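Local coordinates for protein arginase (RocF) (Helicobacter pylori, PDB 4G3H) that probably hydrolyses L-arginine to L-ornithine and urea, using a pair of manganese ions bound in each subunit, at residues Leu299-Leu302 / Asp303-Asn307. Sequence-based numbering, arbitrary orientation.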
loop_
_atom_site.group_PDB
_atom_site.type_symbol
_atom_site.label_atom_id
_atom_site.label_comp_id
_atom_site.label_asym_id
_atom_site.label_seq_id
_atom_site.Cartn_x
_atom_site.Cartn_y
_atom_site.Cartn_z
ATOM N N LEU A 299 -2.338 13.796 7.971
ATOM C CA LEU A 299 -1.094 14.185 8.618
ATOM C C LEU A 299 -0.985 13.550 10.004
ATOM O O LEU A 299 0.106 13.208 10.450
ATOM C CB LEU A 299 -0.999 15.712 8.706
ATOM C CG LEU A 299 -0.597 16.361 7.375
ATOM C CD1 LEU A 299 -0.648 17.874 7.479
ATOM C CD2 LEU A 299 0.801 15.900 7.004
ATOM N N GLU A 300 -2.115 13.390 10.682
ATOM C CA GLU A 300 -2.118 12.761 11.999
ATOM C C GLU A 300 -1.831 11.267 11.860
ATOM O O GLU A 300 -1.137 10.684 12.691
ATOM C CB GLU A 300 -3.458 12.991 12.697
ATOM C CG GLU A 300 -3.627 14.415 13.216
ATOM C CD GLU A 300 -5.007 14.681 13.789
ATOM O OE1 GLU A 300 -5.498 13.851 14.583
ATOM O OE2 GLU A 300 -5.594 15.730 13.451
ATOM N N ILE A 301 -2.360 10.654 10.806
ATOM C CA ILE A 301 -2.115 9.238 10.539
ATOM C C ILE A 301 -0.602 9.082 10.358
ATOM O O ILE A 301 0.024 8.174 10.915
ATOM C CB ILE A 301 -2.793 8.780 9.220
ATOM C CG1 ILE A 301 -4.296 9.072 9.255
ATOM C CG2 ILE A 301 -2.535 7.297 8.991
ATOM C CD1 ILE A 301 -5.072 8.239 10.231
ATOM N N LEU A 302 -0.023 9.985 9.575
ATOM C CA LEU A 302 1.411 9.963 9.304
ATOM C C LEU A 302 2.243 10.160 10.574
ATOM O O LEU A 302 3.212 9.429 10.788
ATOM C CB LEU A 302 1.764 11.014 8.239
ATOM C CG LEU A 302 1.837 10.601 6.750
ATOM C CD1 LEU A 302 1.195 9.233 6.503
ATOM C CD2 LEU A 302 1.173 11.674 5.898
ATOM N N ASP A 303 1.870 11.127 11.417
ATOM C CA ASP A 303 2.594 11.350 12.674
ATOM C C ASP A 303 2.593 10.076 13.512
ATOM O O ASP A 303 3.607 9.697 14.090
ATOM C CB ASP A 303 1.952 12.456 13.518
ATOM C CG ASP A 303 2.083 13.824 12.897
ATOM O OD1 ASP A 303 3.117 14.096 12.248
ATOM O OD2 ASP A 303 1.151 14.638 13.076
ATOM N N LEU A 304 1.433 9.434 13.589
ATOM C CA LEU A 304 1.283 8.208 14.353
ATOM C C LEU A 304 2.206 7.108 13.822
ATOM O O LEU A 304 2.865 6.413 14.594
ATOM C CB LEU A 304 -0.179 7.755 14.305
ATOM C CG LEU A 304 -0.598 6.487 15.048
ATOM C CD1 LEU A 304 -2.081 6.542 15.333
ATOM C CD2 LEU A 304 -0.267 5.266 14.224
ATOM N N ILE A 305 2.249 6.949 12.506
ATOM C CA ILE A 305 3.104 5.935 11.896
ATOM C C ILE A 305 4.574 6.259 12.122
ATOM O O ILE A 305 5.364 5.401 12.527
ATOM C CB ILE A 305 2.875 5.850 10.381
ATOM C CG1 ILE A 305 1.432 5.433 10.097
ATOM C CG2 ILE A 305 3.881 4.889 9.759
ATOM C CD1 ILE A 305 1.068 5.449 8.625
ATOM N N ILE A 306 4.936 7.507 11.851
ATOM C CA ILE A 306 6.313 7.947 12.004
ATOM C C ILE A 306 6.803 7.859 13.441
ATOM O O ILE A 306 7.889 7.327 13.705
ATOM C CB ILE A 306 6.475 9.382 11.498
ATOM C CG1 ILE A 306 6.192 9.417 9.991
ATOM C CG2 ILE A 306 7.894 9.889 11.791
ATOM C CD1 ILE A 306 6.137 10.817 9.400
ATOM N N ASN A 307 5.999 8.364 14.374
ATOM C CA ASN A 307 6.380 8.342 15.777
ATOM C C ASN A 307 6.481 6.943 16.379
ATOM O O ASN A 307 7.222 6.728 17.332
ATOM C CB ASN A 307 5.431 9.222 16.593
ATOM C CG ASN A 307 5.604 10.702 16.274
ATOM O OD1 ASN A 307 6.728 11.183 16.129
ATOM N ND2 ASN A 307 4.497 11.427 16.167
#
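Ile301 and Ile305, one helical turn apart, meet through the CG2 methyl of the first and the CD1 methyl of the second, 4.1 Å apart, their side chains crossing at a slant. CG1 of Ile305 stands beside its own backbone N and opposite the carbonyl carbon (chi1 -62°); this turns the branch back toward the preceding turn, where CG1 lies 3.2 Å from Ile301 O. The same CD1 also comes within 4.3 Å of Leu302 CD1, and the Ile305 methyl thus touches side chains three and four residues back. Ile306 repeats the pose one position on: its CG1 and CD1 lie against the carbonyl of Leu302, and Ile306 N donates to Leu302 O over 2.8 Å, in an almost straight bond (N-H...O 171°). Further backbone bonds of the same i+4 to i kind join Asp303 N to Leu299 O, Leu304 N to Glu300 O and Ile305 N to Ile301 O. All belong to helix 293-309, the C-terminal helix of the arginase alpha/beta fold, which packs against the parallel sheet between helices 16-30 and 256-269. Leu302 and Ile305 press on Val279 of strand 274-280; Ile301 and Leu304 face helix 256-269 through Leu263 and Leu267, while Leu299 and Ile306 meet helix 16-30 at Leu24 and Leu28. Asp303 is partly exposed. Its carboxylate folds back beside its own backbone N, bringing OD2 to 3.2 Å from Leu299 O, an approach of two acceptors that contributes no bond. OD1 instead hydrogen-bonds NE2 of His32, tying the helix to the loop after helix 16-30.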